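Side-chain contacts in stage II sporulation protein E (SpoIIE) (Moorella thermoacetica, PDB 3ZT9), which probably acts as a manganese-dependent PP2C-type phosphatase that removes phosphate from protein partners in stressosome signalling: residues L4-Y9 with I32-G37; A99-I104 with N127-L132; H105-I108 with G113-T116; L159-N164 with R174-K179. All coordinates share one frame; numbering follows the deposited sequence. Where two conformers were deposited one is given.

Interaction 1: residues L4-Y9 with I32-G37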
loop_
_atom_site.group_PDB
_atom_site.type_symbol
_atom_site.label_atom_id
_atom_site.label_comp_id
_atom_site.label_asym_id
_atom_site.label_seq_id
_atom_site.Cartn_x
_atom_site.Cartn_y
_atom_site.Cartn_z
ATOM N N LEU A 4 12.628 8.322 -8.156
ATOM C CA LEU A 4 11.835 8.176 -6.920
ATOM C C LEU A 4 12.466 7.065 -6.079
ATOM O O LEU A 4 12.610 5.943 -6.543
ATOM C CB LEU A 4 10.360 7.875 -7.243
ATOM C CG LEU A 4 9.372 7.965 -6.082
ATOM C CD1 LEU A 4 9.138 9.426 -5.632
ATOM C CD2 LEU A 4 8.028 7.312 -6.424
ATOM N N GLU A 5 12.876 7.388 -4.853
ATOM C CA GLU A 5 13.460 6.421 -3.949
ATOM C C GLU A 5 12.322 5.651 -3.289
ATOM O O GLU A 5 11.362 6.267 -2.815
ATOM C CB GLU A 5 14.259 7.145 -2.866
ATOM C CG GLU A 5 15.005 6.209 -1.942
ATOM C CD GLU A 5 15.791 6.900 -0.811
ATOM O OE1 GLU A 5 15.484 8.052 -0.362
ATOM O OE2 GLU A 5 16.732 6.238 -0.355
ATOM N N VAL A 6 12.416 4.329 -3.231
ATOM C CA VAL A 6 11.322 3.570 -2.595
ATOM C C VAL A 6 11.879 2.515 -1.668
ATOM O O VAL A 6 12.794 1.776 -2.040
ATOM C CB VAL A 6 10.426 2.829 -3.621
ATOM C CG1 VAL A 6 9.242 2.166 -2.911
ATOM C CG2 VAL A 6 9.944 3.776 -4.714
ATOM N N GLY A 7 11.336 2.451 -0.459
ATOM C CA GLY A 7 11.711 1.440 0.512
ATOM C C GLY A 7 10.510 0.552 0.824
ATOM O O GLY A 7 9.372 1.030 0.952
ATOM N N ILE A 8 10.780 -0.752 0.960
ATOM C CA ILE A 8 9.752 -1.723 1.345
ATOM C C ILE A 8 10.220 -2.493 2.574
ATOM O O ILE A 8 11.360 -2.942 2.622
ATOM C CB ILE A 8 9.524 -2.746 0.225
ATOM C CG1 ILE A 8 8.923 -2.056 -1.001
ATOM C CG2 ILE A 8 8.615 -3.870 0.706
ATOM C CD1 ILE A 8 8.684 -3.026 -2.184
ATOM N N TYR A 9 9.308 -2.748 3.518
ATOM C CA TYR A 9 9.603 -3.638 4.641
ATOM C C TYR A 9 8.396 -4.492 4.932
ATOM O O TYR A 9 7.268 -3.988 4.938
ATOM C CB TYR A 9 9.906 -2.833 5.893
ATOM C CG TYR A 9 10.072 -3.656 7.161
ATOM C CD1 TYR A 9 11.316 -4.207 7.487
ATOM C CD2 TYR A 9 9.011 -3.830 8.063
ATOM C CE1 TYR A 9 11.489 -4.949 8.661
ATOM C CE2 TYR A 9 9.195 -4.574 9.256
ATOM C CZ TYR A 9 10.435 -5.105 9.543
ATOM O OH TYR A 9 10.612 -5.828 10.720
ATOM N N ILE A 32 4.607 5.271 -11.509
ATOM C CA ILE A 32 4.993 4.312 -10.487
ATOM C C ILE A 32 3.741 3.847 -9.743
ATOM O O ILE A 32 2.897 4.674 -9.372
ATOM C CB ILE A 32 5.993 4.948 -9.494
ATOM C CG1 ILE A 32 7.230 5.442 -10.246
ATOM C CG2 ILE A 32 6.390 3.941 -8.436
ATOM C CD1 ILE A 32 8.366 5.859 -9.368
ATOM N N PHE A 33 3.602 2.540 -9.563
ATOM C CA PHE A 33 2.509 2.005 -8.776
ATOM C C PHE A 33 3.053 1.473 -7.453
ATOM O O PHE A 33 4.089 0.816 -7.405
ATOM C CB PHE A 33 1.822 0.876 -9.520
ATOM C CG PHE A 33 1.157 1.321 -10.810
ATOM C CD1 PHE A 33 1.920 1.557 -11.948
ATOM C CD2 PHE A 33 -0.216 1.486 -10.878
ATOM C CE1 PHE A 33 1.313 1.960 -13.153
ATOM C CE2 PHE A 33 -0.821 1.861 -12.074
ATOM C CZ PHE A 33 -0.049 2.086 -13.212
ATOM N N LEU A 34 2.332 1.779 -6.385
ATOM C CA LEU A 34 2.743 1.370 -5.045
ATOM C C LEU A 34 1.551 0.710 -4.403
ATOM O O LEU A 34 0.510 1.338 -4.313
ATOM C CB LEU A 34 3.101 2.612 -4.179
ATOM C CG LEU A 34 4.096 3.619 -4.789
ATOM C CD1 LEU A 34 4.101 4.871 -3.927
ATOM C CD2 LEU A 34 5.486 3.042 -4.834
ATOM N N ALA A 35 1.698 -0.515 -3.910
ATOM C CA ALA A 35 0.539 -1.207 -3.383
ATOM C C ALA A 35 0.891 -2.001 -2.147
ATOM O O ALA A 35 1.985 -2.589 -2.058
ATOM C CB ALA A 35 -0.071 -2.171 -4.462
ATOM N N VAL A 36 -0.068 -2.064 -1.210
ATOM C CA VAL A 36 0.088 -2.967 -0.068
ATOM C C VAL A 36 -1.191 -3.768 0.074
ATOM O O VAL A 36 -2.270 -3.214 0.024
ATOM C CB VAL A 36 0.368 -2.192 1.275
ATOM C CG1 VAL A 36 0.386 -3.142 2.467
ATOM C CG2 VAL A 36 1.724 -1.412 1.195
ATOM N N GLY A 37 -1.067 -5.068 0.308
ATOM C CA GLY A 37 -2.245 -5.885 0.548
ATOM C C GLY A 37 -2.082 -6.565 1.903
ATOM O O GLY A 37 -0.961 -6.834 2.358
#
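Leu4 faces Ile32 and Val6 faces Leu34 across two chain segments that run in much the same direction, with CA atoms 8.6 Å apart in the Leu4–Ile32 pair and 9.2 Å apart in the Val6–Leu34 pair. At that spacing no backbone bond links 4-9 to 32-37, and the contact is made wholly by apolar side chains. A chi1 of -169° in Leu4, with CG anti to the backbone N, swings the isopropyl end over the tip of Ile32. Ile32 was modelled in two conformers, and in the one described its CD1 lies 3.5 Å from CB of Leu4 and 3.3 Å from CD2 of Leu4. The second value is tighter than normal van der Waals contact and is doubtful. This is face-to-face packing of the two antiparallel sheets in the beta sandwich of the PP2C fold: strand 6-11 is an outermost strand of one sheet, and strand 31-39 belongs to the other. Two residues on, the contact is more relaxed, with CG1 of Val6 4.3 Å from CD2 of Leu34. Leu34 also reaches Phe145, Ile147 and Ala192 of the opposing sheet, while Val6 rests on Val25 and Ile190. The side chain of Leu4 is about 5 Å from a manganese ion. Glu5 points away from 32-37 and pairs with Arg193, a residue of the manganese site that includes Glu141.

Interaction 2: residues A99-I104 with N127-L132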
loop_
_atom_site.group_PDB
_atom_site.type_symbol
_atom_site.label_atom_id
_atom_site.label_comp_id
_atom_site.label_asym_id
_atom_site.label_seq_id
_atom_site.Cartn_x
_atom_site.Cartn_y
_atom_site.Cartn_z
ATOM N N ALA A 99 -6.533 4.582 -4.177
ATOM C CA ALA A 99 -7.793 4.062 -3.586
ATOM C C ALA A 99 -7.473 2.942 -2.611
ATOM O O ALA A 99 -6.389 2.347 -2.687
ATOM C CB ALA A 99 -8.712 3.557 -4.688
ATOM N N ILE A 100 -8.413 2.661 -1.710
ATOM C CA ILE A 100 -8.186 1.658 -0.674
ATOM C C ILE A 100 -9.473 0.906 -0.464
ATOM O O ILE A 100 -10.509 1.538 -0.281
ATOM C CB ILE A 100 -7.830 2.305 0.710
ATOM C CG1 ILE A 100 -6.643 3.269 0.560
ATOM C CG2 ILE A 100 -7.490 1.200 1.745
ATOM C CD1 ILE A 100 -6.502 4.185 1.754
ATOM N N VAL A 101 -9.413 -0.423 -0.493
ATOM C CA VAL A 101 -10.557 -1.224 -0.061
ATOM C C VAL A 101 -10.121 -1.882 1.244
ATOM O O VAL A 101 -9.158 -2.647 1.279
ATOM C CB VAL A 101 -11.002 -2.270 -1.119
ATOM C CG1 VAL A 101 -12.119 -3.141 -0.560
ATOM C CG2 VAL A 101 -11.486 -1.557 -2.366
ATOM N N GLY A 102 -10.820 -1.562 2.328
ATOM C CA GLY A 102 -10.473 -2.125 3.611
ATOM C C GLY A 102 -9.632 -1.144 4.410
ATOM O O GLY A 102 -9.820 0.055 4.285
ATOM N N ASN A 103 -8.736 -1.634 5.255
ATOM C CA ASN A 103 -8.097 -0.728 6.219
ATOM C C ASN A 103 -6.581 -0.588 6.056
ATOM O O ASN A 103 -5.871 -0.422 7.010
ATOM C CB ASN A 103 -8.413 -1.133 7.643
ATOM C CG ASN A 103 -7.746 -2.431 8.030
ATOM O OD1 ASN A 103 -7.316 -3.194 7.160
ATOM N ND2 ASN A 103 -7.654 -2.690 9.334
ATOM N N ILE A 104 -6.093 -0.625 4.838
ATOM C CA ILE A 104 -4.716 -0.245 4.624
ATOM C C ILE A 104 -4.632 1.310 4.810
ATOM O O ILE A 104 -5.587 2.030 4.510
ATOM C CB ILE A 104 -4.275 -0.612 3.193
ATOM C CG1 ILE A 104 -4.419 -2.122 2.942
ATOM C CG2 ILE A 104 -2.842 -0.124 2.937
ATOM C CD1 ILE A 104 -3.513 -3.036 3.789
ATOM N N ASN A 127 -16.852 -8.871 -0.345
ATOM C CA ASN A 127 -17.849 -7.794 -0.338
ATOM C C ASN A 127 -17.287 -6.514 -0.954
ATOM O O ASN A 127 -16.630 -5.719 -0.283
ATOM C CB ASN A 127 -18.402 -7.538 1.080
ATOM C CG ASN A 127 -17.325 -7.132 2.060
ATOM O OD1 ASN A 127 -16.183 -6.997 1.677
ATOM N ND2 ASN A 127 -17.678 -6.937 3.329
ATOM N N TYR A 128 -17.540 -6.343 -2.250
ATOM C CA TYR A 128 -17.045 -5.194 -3.004
ATOM C C TYR A 128 -17.894 -3.950 -2.668
ATOM O O TYR A 128 -19.117 -4.021 -2.688
ATOM C CB TYR A 128 -17.066 -5.500 -4.518
ATOM C CG TYR A 128 -16.184 -4.574 -5.313
ATOM C CD1 TYR A 128 -14.809 -4.759 -5.343
ATOM C CD2 TYR A 128 -16.722 -3.494 -6.005
ATOM C CE1 TYR A 128 -13.983 -3.893 -6.053
ATOM C CE2 TYR A 128 -15.912 -2.624 -6.717
ATOM C CZ TYR A 128 -14.542 -2.826 -6.734
ATOM O OH TYR A 128 -13.740 -1.961 -7.447
ATOM N N PRO A 129 -17.248 -2.805 -2.349
ATOM C CA PRO A 129 -18.030 -1.601 -2.019
ATOM C C PRO A 129 -18.927 -1.124 -3.163
ATOM O O PRO A 129 -18.617 -1.318 -4.345
ATOM C CB PRO A 129 -16.959 -0.547 -1.742
ATOM C CG PRO A 129 -15.765 -1.013 -2.562
ATOM C CD PRO A 129 -15.802 -2.521 -2.416
ATOM N N HIS A 130 -20.043 -0.504 -2.796
ATOM C CA HIS A 130 -20.964 0.066 -3.771
ATOM C C HIS A 130 -20.166 0.672 -4.920
ATOM O O HIS A 130 -20.495 0.483 -6.089
ATOM C CB HIS A 130 -21.845 1.125 -3.102
ATOM C CG HIS A 130 -22.922 1.666 -3.990
ATOM N ND1 HIS A 130 -23.949 0.883 -4.472
ATOM C CD2 HIS A 130 -23.138 2.911 -4.478
ATOM C CE1 HIS A 130 -24.748 1.621 -5.221
ATOM N NE2 HIS A 130 -24.278 2.855 -5.242
ATOM N N GLN A 131 -19.105 1.393 -4.577
ATOM C CA GLN A 131 -18.203 1.934 -5.580
ATOM C C GLN A 131 -16.917 2.497 -4.963
ATOM O O GLN A 131 -16.902 3.036 -3.842
ATOM C CB GLN A 131 -18.902 3.003 -6.421
ATOM C CG GLN A 131 -19.220 4.295 -5.690
ATOM C CD GLN A 131 -19.435 5.456 -6.650
ATOM O OE1 GLN A 131 -20.050 5.296 -7.712
ATOM N NE2 GLN A 131 -18.906 6.630 -6.288
ATOM N N LEU A 132 -15.843 2.359 -5.724
ATOM C CA LEU A 132 -14.513 2.719 -5.281
ATOM C C LEU A 132 -14.377 4.229 -5.220
ATOM O O LEU A 132 -14.739 4.915 -6.168
ATOM C CB LEU A 132 -13.513 2.153 -6.297
ATOM C CG LEU A 132 -12.040 2.087 -5.937
ATOM C CD1 LEU A 132 -11.744 1.185 -4.727
ATOM C CD2 LEU A 132 -11.282 1.615 -7.170
#
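Ala99 and Leu132 mark the nearest approach of the two backbones, CA to CA 7.1 Å, where the end of strand 95-101 passes an irregular loop with no hydrogen bond between them. Leu132 does most of the touching from the loop side. A chi1 of -166° stretches it away from its own N and turns the branched end toward the strand, although the CB itself does not head there. The methyl of Ala99 then meets the fork of the leucine, with CB 3.8 Å from both CG and CD1 of Leu132. CD1 serves a second partner as well, lying 3.6 Å from CG2 of Val101; those two side chains meet at about a right angle. The two methyls of Val101 divide the work: CG2 takes Leu132, while CG1 approaches the ring of Pro129 more loosely, 4.2 Å from its CD. That same CD lies over one face of the neighbouring Tyr128 ring, 3.6 Å above the plane and offset toward the rim. Beyond Val101 the chain turns at Gly102 to Asn103, whose ND2 donates to OD2 of Asp150, a manganese ligand. In the PP2C-type fold the contact lies on the outer side of the sheet containing strands 82-90 and 95-101, beside helix 65-76: Phe69 of that helix touches Val101, Tyr128 and Leu132, and the Tyr128 ring meets that of His73.

Interaction 3: residues H105-I108 with G113-T116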
loop_
_atom_site.group_PDB
_atom_site.type_symbol
_atom_site.label_atom_id
_atom_site.label_comp_id
_atom_site.label_asym_id
_atom_site.label_seq_id
_atom_site.Cartn_x
_atom_site.Cartn_y
_atom_site.Cartn_z
ATOM N N HIS A 105 -3.524 1.812 5.315
ATOM C CA HIS A 105 -3.399 3.254 5.538
ATOM C C HIS A 105 -2.462 3.891 4.542
ATOM O O HIS A 105 -1.361 3.377 4.300
ATOM C CB HIS A 105 -2.905 3.448 6.965
ATOM C CG HIS A 105 -3.835 2.858 7.971
ATOM N ND1 HIS A 105 -5.129 3.313 8.134
ATOM C CD2 HIS A 105 -3.683 1.829 8.836
ATOM C CE1 HIS A 105 -5.728 2.590 9.062
ATOM N NE2 HIS A 105 -4.874 1.682 9.504
ATOM N N VAL A 106 -2.894 5.018 3.971
ATOM C CA VAL A 106 -2.036 5.780 3.057
ATOM C C VAL A 106 -1.908 7.180 3.559
ATOM O O VAL A 106 -2.897 7.755 3.988
ATOM C CB VAL A 106 -2.687 5.838 1.672
ATOM C CG1 VAL A 106 -1.856 6.743 0.708
ATOM C CG2 VAL A 106 -2.807 4.401 1.094
ATOM N N LYS A 107 -0.698 7.747 3.518
ATOM C CA LYS A 107 -0.566 9.187 3.831
ATOM C C LYS A 107 0.356 9.773 2.783
ATOM O O LYS A 107 1.383 9.179 2.456
ATOM C CB LYS A 107 0.010 9.390 5.221
ATOM C CG LYS A 107 -0.272 10.819 5.806
ATOM C CD LYS A 107 0.003 10.854 7.288
ATOM C CE LYS A 107 -0.961 9.978 8.062
ATOM N NZ LYS A 107 -2.309 10.582 8.208
ATOM N N ILE A 108 -0.006 10.949 2.297
ATOM C CA ILE A 108 0.741 11.599 1.246
ATOM C C ILE A 108 1.137 12.985 1.752
ATOM O O ILE A 108 0.289 13.819 2.045
ATOM C CB ILE A 108 -0.096 11.685 -0.019
ATOM C CG1 ILE A 108 -0.476 10.265 -0.473
ATOM C CG2 ILE A 108 0.656 12.489 -1.102
ATOM C CD1 ILE A 108 -1.529 10.193 -1.596
ATOM N N GLY A 113 -0.141 19.921 0.887
ATOM C CA GLY A 113 -0.623 19.603 2.227
ATOM C C GLY A 113 -0.506 18.125 2.535
ATOM O O GLY A 113 -0.193 17.353 1.673
ATOM N N ILE A 114 -0.733 17.745 3.778
ATOM C CA ILE A 114 -0.676 16.350 4.180
ATOM C C ILE A 114 -2.073 15.786 3.913
ATOM O O ILE A 114 -3.059 16.296 4.430
ATOM C CB ILE A 114 -0.317 16.209 5.648
ATOM C CG1 ILE A 114 1.012 16.924 5.924
ATOM C CG2 ILE A 114 -0.203 14.745 6.008
ATOM C CD1 ILE A 114 2.105 16.450 5.077
ATOM N N ILE A 115 -2.141 14.745 3.085
ATOM C CA ILE A 115 -3.416 14.237 2.607
ATOM C C ILE A 115 -3.560 12.763 2.936
ATOM O O ILE A 115 -2.670 11.968 2.654
ATOM C CB ILE A 115 -3.496 14.401 1.057
ATOM C CG1 ILE A 115 -3.568 15.899 0.710
ATOM C CG2 ILE A 115 -4.737 13.676 0.553
ATOM C CD1 ILE A 115 -3.210 16.253 -0.794
ATOM N N THR A 116 -4.666 12.405 3.573
ATOM C CA THR A 116 -4.938 11.008 3.855
ATOM C C THR A 116 -6.147 10.542 3.021
ATOM O O THR A 116 -7.278 10.973 3.255
ATOM C CB THR A 116 -5.260 10.827 5.341
ATOM O OG1 THR A 116 -4.132 11.251 6.120
ATOM C CG2 THR A 116 -5.578 9.359 5.661
#
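Lys107 folds back toward Thr116 through two successive bends, chi3 -66° and chi4 -76°, while the first torsion of Thr116 sets OG1 anti to its carbonyl carbon, on the side where the ammonium arrives. NZ of Lys107 donates to OG1 of Thr116 at 2.9 Å. The two segments are arms of a beta hairpin, strands 105-110 and 113-115, at the margin of one sheet of the PP2C-type sandwich. Their backbones are joined at the antiparallel hydrogen-bonded pair of Ile108 and Ile115. N of Ile108 gives to O of Ile115 over 2.9 Å, and the return bond, from N of Ile115 to O of Ile108, is 2.8 Å long. Ile108 and Ile115 project from the same face, where each also touches Trp96 of the other sheet. Lys107 rests its aliphatic part on Ile114, CG to CG2 3.9 Å, so the methylenes pack while the charged end is bound. O of Ile108 also receives a CA-H contact from CA of Ile114 at 3.4 Å. Further back along the hairpin, CG2 of Thr116 lies 3.5 Å from O of Val106.

Interaction 4: residues L159-N164 with R174-K179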
loop_
_atom_site.group_PDB
_atom_site.type_symbol
_atom_site.label_atom_id
_atom_site.label_comp_id
_atom_site.label_asym_id
_atom_site.label_seq_id
_atom_site.Cartn_x
_atom_site.Cartn_y
_atom_site.Cartn_z
ATOM N N LEU A 159 5.499 12.184 11.243
ATOM C CA LEU A 159 5.588 12.623 9.855
ATOM C C LEU A 159 6.996 13.043 9.469
ATOM O O LEU A 159 7.490 12.666 8.416
ATOM C CB LEU A 159 4.645 13.803 9.616
ATOM C CG LEU A 159 3.152 13.531 9.765
ATOM C CD1 LEU A 159 2.370 14.780 9.412
ATOM C CD2 LEU A 159 2.721 12.353 8.900
ATOM N N ALA A 160 7.619 13.830 10.331
ATOM C CA ALA A 160 8.939 14.404 10.076
ATOM C C ALA A 160 9.993 13.328 9.847
ATOM O O ALA A 160 10.991 13.572 9.201
ATOM C CB ALA A 160 9.335 15.280 11.215
ATOM N N LEU A 161 9.770 12.120 10.352
ATOM C CA LEU A 161 10.751 11.067 10.166
ATOM C C LEU A 161 10.859 10.732 8.661
ATOM O O LEU A 161 11.931 10.349 8.131
ATOM C CB LEU A 161 10.309 9.863 11.002
ATOM C CG LEU A 161 11.254 8.691 11.112
ATOM C CD1 LEU A 161 12.622 9.086 11.718
ATOM C CD2 LEU A 161 10.549 7.609 11.946
ATOM N N LEU A 162 9.742 10.904 7.943
ATOM C CA LEU A 162 9.722 10.627 6.501
ATOM C C LEU A 162 10.585 11.624 5.705
ATOM O O LEU A 162 11.054 11.296 4.624
ATOM C CB LEU A 162 8.276 10.595 5.997
ATOM C CG LEU A 162 7.364 9.672 6.857
ATOM C CD1 LEU A 162 5.895 9.878 6.484
ATOM C CD2 LEU A 162 7.723 8.246 6.701
ATOM N N ALA A 163 10.847 12.797 6.274
ATOM C CA ALA A 163 11.688 13.797 5.605
ATOM C C ALA A 163 13.151 13.703 6.089
ATOM O O ALA A 163 13.967 14.572 5.787
ATOM C CB ALA A 163 11.138 15.193 5.850
ATOM N N ASN A 164 13.477 12.659 6.847
ATOM C CA ASN A 164 14.864 12.461 7.270
ATOM C C ASN A 164 15.625 11.673 6.200
ATOM O O ASN A 164 15.368 10.485 5.993
ATOM C CB ASN A 164 14.936 11.691 8.598
ATOM C CG ASN A 164 16.324 11.748 9.197
ATOM O OD1 ASN A 164 17.273 11.445 8.514
ATOM N ND2 ASN A 164 16.448 12.158 10.456
ATOM N N ARG A 174 12.464 0.106 7.385
ATOM C CA ARG A 174 12.828 -0.941 8.339
ATOM C C ARG A 174 12.712 -0.408 9.752
ATOM O O ARG A 174 12.176 -1.079 10.634
ATOM C CB ARG A 174 14.246 -1.442 8.118
ATOM C CG ARG A 174 14.539 -2.646 8.964
ATOM C CD ARG A 174 15.949 -3.131 8.817
ATOM N NE ARG A 174 16.219 -4.042 9.930
ATOM C CZ ARG A 174 17.304 -4.793 10.052
ATOM N NH1 ARG A 174 18.256 -4.740 9.130
ATOM N NH2 ARG A 174 17.428 -5.596 11.103
ATOM N N LEU A 175 13.195 0.811 9.959
ATOM C CA LEU A 175 13.110 1.413 11.296
ATOM C C LEU A 175 11.631 1.599 11.677
ATOM O O LEU A 175 11.224 1.318 12.793
ATOM C CB LEU A 175 13.834 2.744 11.329
ATOM C CG LEU A 175 13.692 3.559 12.633
ATOM C CD1 LEU A 175 14.248 2.750 13.809
ATOM C CD2 LEU A 175 14.418 4.948 12.530
ATOM N N ILE A 176 10.846 2.091 10.744
ATOM C CA ILE A 176 9.401 2.271 10.996
ATOM C C ILE A 176 8.741 0.958 11.352
ATOM O O ILE A 176 8.007 0.884 12.334
ATOM C CB ILE A 176 8.733 2.936 9.818
ATOM C CG1 ILE A 176 9.175 4.409 9.775
ATOM C CG2 ILE A 176 7.196 2.828 9.961
ATOM C CD1 ILE A 176 8.726 5.147 8.465
ATOM N N GLY A 177 8.996 -0.083 10.576
ATOM C CA GLY A 177 8.391 -1.377 10.860
ATOM C C GLY A 177 8.788 -1.916 12.231
ATOM O O GLY A 177 7.971 -2.460 12.948
ATOM N N GLU A 178 10.060 -1.747 12.591
ATOM C CA GLU A 178 10.585 -2.246 13.855
ATOM C C GLU A 178 10.103 -1.433 15.069
ATOM O O GLU A 178 9.745 -2.020 16.105
ATOM C CB GLU A 178 12.135 -2.300 13.806
ATOM C CG GLU A 178 12.589 -3.424 12.938
ATOM C CD GLU A 178 14.066 -3.435 12.658
ATOM O OE1 GLU A 178 14.682 -2.369 12.696
ATOM O OE2 GLU A 178 14.575 -4.520 12.355
ATOM N N LYS A 179 10.026 -0.117 14.933
ATOM C CA LYS A 179 9.603 0.741 16.058
ATOM C C LYS A 179 8.111 0.665 16.265
ATOM O O LYS A 179 7.651 0.656 17.392
ATOM C CB LYS A 179 9.926 2.225 15.812
ATOM C CG LYS A 179 11.342 2.644 16.092
ATOM C CD LYS A 179 11.696 2.503 17.565
ATOM C CE LYS A 179 13.114 3.033 17.822
ATOM N NZ LYS A 179 13.615 2.517 19.123
#
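Ile176 of helix 169-180 makes the apolar contact, touching two successive leucines of segment 159-164. Its CD1 lies 3.7 Å from CD2 of Leu162, the side chains crossing at about a right angle. Its CG1 is 4.1 Å from CD2 of Leu161, and here the leucine and isoleucine lie alongside, pointing opposite ways. Leu161 extends toward the helix with a chi1 of -173°. Ile152 and Val157 also touch Ile176, while Leu162 reaches Leu109 of strand 105-110. On the PP2C-type sandwich, this helix also packs against strand 6-11, where Tyr9 meets Arg174 and Glu178.

The hydrogen bonds stay within each segment or go to outside partners. N of Leu162 bonds to O of Leu159, whereas O of Leu162 and O of Asn164 both accept from NH1 of Arg193. The salt bridge lies within the helix: Arg174 grips OE2 of Glu178 side-on, NE at 3.0 Å and NH2 at 3.3 Å, with the oxygen in the guanidinium plane. NH2 meets the syn lone pair, but NE arrives from above the carboxylate plane.

No hydrogen bond or salt bridge crosses between 159-164 and 174-179; what joins them is the fit of branched aliphatic groups around one buried isoleucine.

From the N terminus, interaction 1 closes first, bringing strand 6-11 of one sheet over strand 31-39 of the other. Interaction 2 then closes the loop from strand 95-101 to 127-132, and interaction 3, the hairpin 105-108 with 113-116, is nested inside it. Interaction 4 follows in series, tying segment 159-164 to helix 169-180. No loops cross. Neighbouring contacts do meet: Ile104 packs on Val36 and Gly37, joining interactions 2 and 1; Ile100 touches Val106 between the sheets; Leu159 lies against Lys107 and Ile114; and Tyr9 packs on the helix at Arg174, Gly177 and Glu178. Interactions 2 and 4 lie on opposite sides of the chain's centre.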